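Local coordinates for protein orotidine 5'-phosphate decarboxylase (Methanocaldococcus jannaschii, PDB 4LUI) that probably catalyses the decarboxylation of orotidine 5'-monophosphate to UMP, the last step of de novo UMP biosynthesis, as a homodimeric TIM barrel, at residues L26-L31 against K38-V43; D48-G53 against K66-L71; M134-P137 against F142-P145. One frame throughout, in Å; residues are numbered along the deposited sequence.

Contact 1: residues L26-L31 against K38-V43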
loop_
_atom_site.group_PDB
_atom_site.type_symbol
_atom_site.label_atom_id
_atom_site.label_comp_id
_atom_site.label_asym_id
_atom_site.label_seq_id
_atom_site.Cartn_x
_atom_site.Cartn_y
_atom_site.Cartn_z
ATOM N N LEU B 26 2.412 -18.757 5.544
ATOM C CA LEU B 26 1.400 -18.913 4.506
ATOM C C LEU B 26 0.971 -17.554 3.968
ATOM O O LEU B 26 0.542 -16.699 4.750
ATOM C CB LEU B 26 0.168 -19.659 5.070
ATOM C CG LEU B 26 -1.063 -19.718 4.145
ATOM C CD1 LEU B 26 -0.732 -20.461 2.854
ATOM C CD2 LEU B 26 -2.266 -20.355 4.853
ATOM N N ALA B 27 1.082 -17.358 2.653
ATOM C CA ALA B 27 0.519 -16.168 2.019
ATOM C C ALA B 27 -0.945 -16.466 1.719
ATOM O O ALA B 27 -1.262 -17.175 0.759
ATOM C CB ALA B 27 1.293 -15.789 0.728
ATOM N N LEU B 28 -1.839 -15.943 2.552
ATOM C CA LEU B 28 -3.240 -16.344 2.508
ATOM C C LEU B 28 -3.988 -15.441 1.547
ATOM O O LEU B 28 -4.824 -14.632 1.946
ATOM C CB LEU B 28 -3.852 -16.269 3.904
ATOM C CG LEU B 28 -5.293 -16.770 4.049
ATOM C CD1 LEU B 28 -5.412 -18.199 3.554
ATOM C CD2 LEU B 28 -5.731 -16.662 5.494
ATOM N N ASP B 29 -3.682 -15.586 0.265
ATOM C CA ASP B 29 -4.180 -14.656 -0.739
ATOM C C ASP B 29 -5.478 -15.158 -1.369
ATOM O O ASP B 29 -5.526 -15.531 -2.545
ATOM C CB ASP B 29 -3.101 -14.405 -1.786
ATOM C CG ASP B 29 -1.873 -13.740 -1.198
ATOM O OD1 ASP B 29 -2.023 -12.963 -0.229
ATOM O OD2 ASP B 29 -0.760 -14.007 -1.696
ATOM N N VAL B 30 -6.528 -15.198 -0.556
ATOM C CA VAL B 30 -7.869 -15.490 -1.043
ATOM C C VAL B 30 -8.710 -14.234 -0.822
ATOM O O VAL B 30 -8.314 -13.348 -0.078
ATOM C CB VAL B 30 -8.484 -16.708 -0.335
ATOM C CG1 VAL B 30 -7.654 -17.944 -0.624
ATOM C CG2 VAL B 30 -8.571 -16.463 1.166
ATOM N N LEU B 31 -9.840 -14.132 -1.508
ATOM C CA LEU B 31 -10.679 -12.945 -1.389
ATOM C C LEU B 31 -11.819 -13.139 -0.411
ATOM O O LEU B 31 -12.308 -12.181 0.186
ATOM C CB LEU B 31 -11.261 -12.582 -2.748
ATOM C CG LEU B 31 -10.278 -12.223 -3.861
ATOM C CD1 LEU B 31 -11.049 -11.990 -5.144
ATOM C CD2 LEU B 31 -9.477 -10.983 -3.494
ATOM N N LYS B 38 -11.525 -21.025 6.785
ATOM C CA LYS B 38 -11.464 -22.471 6.634
ATOM C C LYS B 38 -10.015 -22.930 6.516
ATOM O O LYS B 38 -9.596 -23.890 7.158
ATOM C CB LYS B 38 -12.251 -22.936 5.408
ATOM C CG LYS B 38 -12.187 -24.446 5.218
ATOM C CD LYS B 38 -12.820 -24.910 3.900
ATOM C CE LYS B 38 -14.336 -24.761 3.908
ATOM N NZ LYS B 38 -14.977 -25.514 5.023
ATOM N N ILE B 39 -9.248 -22.219 5.705
ATOM C CA ILE B 39 -7.863 -22.590 5.464
ATOM C C ILE B 39 -7.019 -22.436 6.720
ATOM O O ILE B 39 -6.230 -23.325 7.057
ATOM C CB ILE B 39 -7.268 -21.771 4.329
ATOM C CG1 ILE B 39 -7.948 -22.157 3.008
ATOM C CG2 ILE B 39 -5.757 -21.978 4.250
ATOM C CD1 ILE B 39 -7.764 -21.122 1.914
ATOM N N VAL B 40 -7.185 -21.310 7.406
ATOM C CA VAL B 40 -6.444 -21.071 8.647
ATOM C C VAL B 40 -6.652 -22.194 9.663
ATOM O O VAL B 40 -5.686 -22.723 10.220
ATOM C CB VAL B 40 -6.811 -19.711 9.280
ATOM C CG1 VAL B 40 -6.223 -19.604 10.681
ATOM C CG2 VAL B 40 -6.311 -18.568 8.413
ATOM N N GLU B 41 -7.908 -22.565 9.895
ATOM C CA GLU B 41 -8.218 -23.645 10.821
ATOM C C GLU B 41 -7.540 -24.940 10.391
ATOM O O GLU B 41 -7.065 -25.719 11.224
ATOM C CB GLU B 41 -9.736 -23.849 10.912
ATOM C CG GLU B 41 -10.163 -25.091 11.695
ATOM C CD GLU B 41 -10.069 -24.904 13.197
ATOM O OE1 GLU B 41 -9.719 -23.787 13.642
ATOM O OE2 GLU B 41 -10.354 -25.873 13.934
ATOM N N ASP B 42 -7.483 -25.158 9.081
ATOM C CA ASP B 42 -6.984 -26.417 8.535
ATOM C C ASP B 42 -5.454 -26.527 8.624
ATOM O O ASP B 42 -4.929 -27.627 8.851
ATOM C CB ASP B 42 -7.450 -26.579 7.079
ATOM C CG ASP B 42 -7.709 -28.035 6.699
ATOM O OD1 ASP B 42 -8.172 -28.807 7.566
ATOM O OD2 ASP B 42 -7.455 -28.409 5.530
ATOM N N VAL B 43 -4.752 -25.400 8.469
ATOM C CA VAL B 43 -3.280 -25.418 8.381
ATOM C C VAL B 43 -2.545 -24.997 9.657
ATOM O O VAL B 43 -1.319 -25.057 9.705
ATOM C CB VAL B 43 -2.763 -24.530 7.236
ATOM C CG1 VAL B 43 -3.508 -24.852 5.937
ATOM C CG2 VAL B 43 -2.909 -23.053 7.606
#
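Leu26, Leu28 and Val30 turn their side chains outward onto Ile39, Val40 and Val43 of helix 33-43, packing the first strand of the TIM barrel against the helix that follows it in a beta-alpha-beta unit. Leu26, on strand 23-27, makes the first contact. Its CG lies anti to the backbone N (chi1 172°), and of its two methyls it is CD2 that reaches the helix, resting against both Ile39 CG2 and Val43 CG2, 3.9 Å from each. The leucine crosses both side chains at about a right angle, so one methyl serves two residues a helical turn apart.

Leu28 meets the helix with its two methyls divided between Ile39 and Val40. CD1 lies alongside Ile39, 3.9 Å from Ile39 CG2, the two side chains running past each other in opposite directions. CD2 crosses over to Val40, where Leu28 CD2 and Val40 CG2 are 3.5 Å apart. A forked leucine suits this place because each branch has its own beta-branched partner, and those partners, with few rotamers open to them in a helix, present rigid surfaces.

The chain bends through inverse gamma turns centred on Leu28 and Asp29. Asp29, a predicted substrate-binding residue, points away from the helix, so the same short piece of chain has an apolar outer side and a polar group on the other. Tyr215 of helix 212-215 packs on Asp29, Val30 and Ile39, while Leu28 also meets Ile68 of helix 63-72. Val30 ends the row near the start of the helical segment, where its CG1 meets Ile39 CD1 at 4.1 Å.

Contact 2: residues D48-G53 against K66-L71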
loop_
_atom_site.group_PDB
_atom_site.type_symbol
_atom_site.label_atom_id
_atom_site.label_comp_id
_atom_site.label_asym_id
_atom_site.label_seq_id
_atom_site.Cartn_x
_atom_site.Cartn_y
_atom_site.Cartn_z
ATOM N N ASP B 48 3.806 -21.447 10.631
ATOM C CA ASP B 48 4.322 -20.688 11.763
ATOM C C ASP B 48 3.793 -19.260 11.737
ATOM O O ASP B 48 3.760 -18.585 12.769
ATOM C CB ASP B 48 5.850 -20.679 11.744
ATOM C CG ASP B 48 6.420 -22.065 11.880
ATOM O OD1 ASP B 48 6.255 -22.663 12.969
ATOM O OD2 ASP B 48 7.008 -22.572 10.903
ATOM N N ALA B 49 3.380 -18.811 10.558
ATOM C CA ALA B 49 2.868 -17.451 10.395
ATOM C C ALA B 49 1.859 -17.387 9.265
ATOM O O ALA B 49 1.887 -18.207 8.351
ATOM C CB ALA B 49 4.012 -16.465 10.129
ATOM N N ILE B 50 0.971 -16.402 9.331
ATOM C CA ILE B 50 -0.002 -16.174 8.267
ATOM C C ILE B 50 0.135 -14.736 7.793
ATOM O O ILE B 50 0.122 -13.813 8.615
ATOM C CB ILE B 50 -1.439 -16.424 8.760
ATOM C CG1 ILE B 50 -1.589 -17.884 9.220
ATOM C CG2 ILE B 50 -2.449 -16.103 7.649
ATOM C CD1 ILE B 50 -2.899 -18.195 9.875
ATOM N N LYS B 51 0.287 -14.551 6.482
ATOM C CA LYS B 51 0.427 -13.221 5.884
ATOM C C LYS B 51 -0.849 -12.880 5.118
ATOM O O LYS B 51 -1.293 -13.644 4.248
ATOM C CB LYS B 51 1.654 -13.192 4.952
ATOM C CG LYS B 51 1.991 -11.821 4.351
ATOM C CD LYS B 51 3.299 -11.831 3.530
ATOM C CE LYS B 51 3.139 -12.532 2.178
ATOM N NZ LYS B 51 2.234 -11.798 1.245
ATOM N N VAL B 52 -1.443 -11.738 5.448
ATOM C CA VAL B 52 -2.668 -11.307 4.795
ATOM C C VAL B 52 -2.432 -9.978 4.099
ATOM O O VAL B 52 -1.649 -9.143 4.575
ATOM C CB VAL B 52 -3.848 -11.184 5.777
ATOM C CG1 VAL B 52 -4.223 -12.561 6.351
ATOM C CG2 VAL B 52 -3.535 -10.193 6.877
ATOM N N GLY B 53 -3.095 -9.785 2.969
ATOM C CA GLY B 53 -2.919 -8.553 2.219
ATOM C C GLY B 53 -4.202 -7.768 2.071
ATOM O O GLY B 53 -5.256 -8.171 2.553
ATOM N N LYS B 66 -8.585 -9.986 13.204
ATOM C CA LYS B 66 -9.039 -10.350 14.551
ATOM C C LYS B 66 -9.526 -11.793 14.584
ATOM O O LYS B 66 -9.166 -12.558 15.478
ATOM C CB LYS B 66 -10.164 -9.414 15.013
ATOM C CG LYS B 66 -10.763 -9.762 16.384
ATOM C CD LYS B 66 -11.828 -8.749 16.846
ATOM C CE LYS B 66 -13.099 -8.812 16.000
ATOM N NZ LYS B 66 -14.236 -8.027 16.592
ATOM N N GLU B 67 -10.333 -12.161 13.594
ATOM C CA GLU B 67 -10.943 -13.491 13.563
ATOM C C GLU B 67 -9.895 -14.562 13.314
ATOM O O GLU B 67 -9.963 -15.646 13.887
ATOM C CB GLU B 67 -12.026 -13.573 12.488
ATOM C CG GLU B 67 -13.268 -12.767 12.785
ATOM C CD GLU B 67 -13.974 -13.222 14.052
ATOM O OE1 GLU B 67 -14.146 -14.446 14.235
ATOM O OE2 GLU B 67 -14.351 -12.350 14.864
ATOM N N ILE B 68 -8.942 -14.256 12.437
ATOM C CA ILE B 68 -7.838 -15.163 12.144
ATOM C C ILE B 68 -7.052 -15.405 13.432
ATOM O O ILE B 68 -6.574 -16.517 13.680
ATOM C CB ILE B 68 -6.936 -14.628 10.990
ATOM C CG1 ILE B 68 -7.639 -14.819 9.646
ATOM C CG2 ILE B 68 -5.591 -15.343 10.965
ATOM C CD1 ILE B 68 -6.935 -14.180 8.462
ATOM N N LYS B 69 -6.975 -14.373 14.273
ATOM C CA LYS B 69 -6.305 -14.474 15.568
ATOM C C LYS B 69 -7.094 -15.258 16.622
ATOM O O LYS B 69 -6.501 -15.895 17.492
ATOM C CB LYS B 69 -5.927 -13.092 16.107
ATOM C CG LYS B 69 -4.744 -12.461 15.400
ATOM C CD LYS B 69 -3.459 -13.239 15.659
ATOM C CE LYS B 69 -2.959 -13.049 17.077
ATOM N NZ LYS B 69 -1.560 -13.541 17.247
ATOM N N LYS B 70 -8.421 -15.227 16.554
ATOM C CA LYS B 70 -9.214 -16.035 17.474
ATOM C C LYS B 70 -8.987 -17.517 17.182
ATOM O O LYS B 70 -9.336 -18.374 17.994
ATOM C CB LYS B 70 -10.711 -15.719 17.348
ATOM C CG LYS B 70 -11.164 -14.363 17.889
ATOM C CD LYS B 70 -12.685 -14.225 17.778
ATOM C CE LYS B 70 -13.155 -12.791 18.008
ATOM N NZ LYS B 70 -14.544 -12.548 17.493
ATOM N N LEU B 71 -8.381 -17.809 16.030
ATOM C CA LEU B 71 -8.403 -19.151 15.454
ATOM C C LEU B 71 -7.117 -19.973 15.562
ATOM O O LEU B 71 -7.174 -21.150 15.902
ATOM C CB LEU B 71 -8.816 -19.072 13.980
ATOM C CG LEU B 71 -9.948 -19.971 13.495
ATOM C CD1 LEU B 71 -11.222 -19.700 14.281
ATOM C CD2 LEU B 71 -10.179 -19.762 12.011
#
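Strand 49-53 and the helical segment 66-71 come nearest where Ile50 CA stands 8.8 Å from Ile68 CA, a separation that side chains bridge with no hydrogen bond between the segments. Ile68 alone represents the helix, and its two branches are shared out along the strand. Its CG2, anti to the backbone N, meets Ile50 CD1 at 4.1 Å, the two isoleucines crossing obliquely. The longer branch goes to Val52: with chi2 extended (173°), Ile68 CD1 meets Val52 CG1 tip to tip at 3.8 Å. Isoleucine suits the helix position because its unequal branches reach two strand residues at once; the beta-branched Ile50 and Val52 suit an extended chain and fall on the same side of it. Lys51, between them, points the other way, where its NZ forms a salt bridge with Asp79, both being predicted substrate-binding residues. On the outer side of the helix Lys70 NZ is paired with Glu67 OE2 at 2.6 Å. The strand is hydrogen-bonded between strands 23-27 and 75-82, and Ile68 touches Val76 of strand 75-82.

Contact 3: residues M134-P137 against F142-P145; sequences MSHP and FLQP
With CG anti to its carbonyl carbon (chi1 -66°) and an extended chi2 (-178°), Met134 holds SD against Leu143; the bend at chi3 only turns the terminal CE. Gln144, by contrast, leaves its backbone with CG anti to N; the bend at chi2 (70°) carries the amide round toward the Met134 main chain, and chi3 turns OE1 to that side. The apolar half of the contact is the meeting of Met134 SD with Leu143 CD1 at 3.6 Å, the two side chains crossing at a slant. That same methyl also approaches the His136 ring at its edge, near the ring plane, with CE1 4.4 Å away. A flexible thioether and a branched leucine suit a buried place bordered by an irregular backbone.

Both segments belong to the loop that follows barrel strand 127-131 and precedes helix 147-157. It carries Ser135, a predicted substrate-binding residue whose side chain points away from 142-145, and the Met134 side chain lies about 4 Å from that of Lys81, the predicted proton donor.

The polar half is bridged by water. Gln144 OE1 stands 3.8 Å from Met134 O, and as both are acceptors, water 2 joins them by donating to each, at 2.8 Å to Met134 O. Water 1 accepts from Met134 N at 2.9 Å and lies 2.8 Å from Gln144 OE1. An amide suits this position since its oxygen faces the waters while NE2 is hydrogen-bonded to Glu133. The second subunit closes over the loop: Ile85 of that subunit packs on Met134, and His136 NE2 is hydrogen-bonded to Val109 O of the second subunit.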
loop_
_atom_site.group_PDB
_atom_site.type_symbol
_atom_site.label_atom_id
_atom_site.label_comp_id
_atom_site.label_asym_id
_atom_site.label_seq_id
_atom_site.Cartn_x
_atom_site.Cartn_y
_atom_site.Cartn_z
ATOM N N MET B 134 12.167 -6.584 -4.779
ATOM C CA MET B 134 10.978 -7.207 -5.344
ATOM C C MET B 134 11.342 -7.908 -6.646
ATOM O O MET B 134 12.380 -7.613 -7.251
ATOM C CB MET B 134 9.882 -6.162 -5.564
ATOM C CG MET B 134 9.359 -5.571 -4.250
ATOM S SD MET B 134 8.025 -4.399 -4.544
ATOM C CE MET B 134 6.678 -5.525 -4.925
ATOM N N SER B 135 10.500 -8.838 -7.082
ATOM C CA SER B 135 10.892 -9.716 -8.185
ATOM C C SER B 135 10.050 -9.578 -9.445
ATOM O O SER B 135 10.283 -10.284 -10.423
ATOM C CB SER B 135 10.895 -11.175 -7.725
ATOM O OG SER B 135 9.597 -11.570 -7.350
ATOM N N HIS B 136 9.073 -8.680 -9.438
ATOM C CA HIS B 136 8.315 -8.438 -10.668
ATOM C C HIS B 136 9.177 -7.645 -11.667
ATOM O O HIS B 136 10.107 -6.940 -11.267
ATOM C CB HIS B 136 6.997 -7.713 -10.374
ATOM C CG HIS B 136 7.185 -6.349 -9.793
ATOM N ND1 HIS B 136 7.740 -6.148 -8.549
ATOM C CD2 HIS B 136 6.913 -5.121 -10.291
ATOM C CE1 HIS B 136 7.796 -4.851 -8.301
ATOM N NE2 HIS B 136 7.310 -4.204 -9.347
ATOM N N PRO B 137 8.891 -7.769 -12.971
ATOM C CA PRO B 137 9.721 -7.101 -13.981
ATOM C C PRO B 137 9.918 -5.594 -13.756
ATOM O O PRO B 137 11.019 -5.085 -13.980
ATOM C CB PRO B 137 8.952 -7.364 -15.284
ATOM C CG PRO B 137 8.345 -8.713 -15.044
ATOM C CD PRO B 137 7.940 -8.712 -13.590
ATOM N N PHE B 142 13.429 1.281 -10.926
ATOM C CA PHE B 142 13.754 2.189 -9.819
ATOM C C PHE B 142 14.063 1.476 -8.509
ATOM O O PHE B 142 14.897 1.944 -7.739
ATOM C CB PHE B 142 12.591 3.156 -9.572
ATOM C CG PHE B 142 12.187 3.940 -10.783
ATOM C CD1 PHE B 142 13.074 4.800 -11.404
ATOM C CD2 PHE B 142 10.910 3.802 -11.302
ATOM C CE1 PHE B 142 12.693 5.517 -12.520
ATOM C CE2 PHE B 142 10.528 4.513 -12.413
ATOM C CZ PHE B 142 11.416 5.370 -13.021
ATOM N N LEU B 143 13.360 0.376 -8.227
ATOM C CA LEU B 143 13.572 -0.344 -6.971
ATOM C C LEU B 143 14.897 -1.093 -6.952
ATOM O O LEU B 143 15.682 -0.965 -6.011
ATOM C CB LEU B 143 12.430 -1.337 -6.716
ATOM C CG LEU B 143 11.216 -0.774 -5.987
ATOM C CD1 LEU B 143 10.092 -1.802 -6.028
ATOM C CD2 LEU B 143 11.589 -0.425 -4.545
ATOM N N GLN B 144 15.143 -1.905 -7.974
ATOM C CA GLN B 144 16.347 -2.736 -7.953
ATOM C C GLN B 144 17.674 -1.949 -7.834
ATOM O O GLN B 144 18.560 -2.364 -7.081
ATOM C CB GLN B 144 16.373 -3.710 -9.141
ATOM C CG GLN B 144 17.386 -4.851 -8.979
ATOM C CD GLN B 144 16.980 -5.840 -7.901
ATOM O OE1 GLN B 144 15.793 -5.999 -7.601
ATOM N NE2 GLN B 144 17.965 -6.525 -7.325
ATOM N N PRO B 145 17.817 -0.806 -8.545
ATOM C CA PRO B 145 19.073 -0.059 -8.392
ATOM C C PRO B 145 19.401 0.339 -6.949
ATOM O O PRO B 145 20.589 0.547 -6.651
ATOM C CB PRO B 145 18.831 1.205 -9.226
ATOM C CG PRO B 145 17.860 0.763 -10.288
ATOM C CD PRO B 145 16.948 -0.196 -9.577
HETATM O O HOH W 1 13.677 -4.688 -6.296
HETATM O O HOH W 2 14.697 -8.898 -8.188
#

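Contacts 1, 2 and 3 follow one another along the chain without overlapping. The first two are neighbours, their centres about 8 Å apart: strands 23-27 and 49-53 lie side by side in the eight-stranded parallel barrel, joined by helix 33-43, and Val40 CG1 packs on Ile50 CD1 at 3.7 Å, so their apolar layers are continuous. Contact 3 belongs to the loop after strand 127-131, with its centre about 28 Å from each of the others and across the chain's centre from contact 2. Asp29, Lys51 and Ser135, one in each contact, are predicted substrate-binding residues, consistent with distant parts of the barrel contributing to one active site.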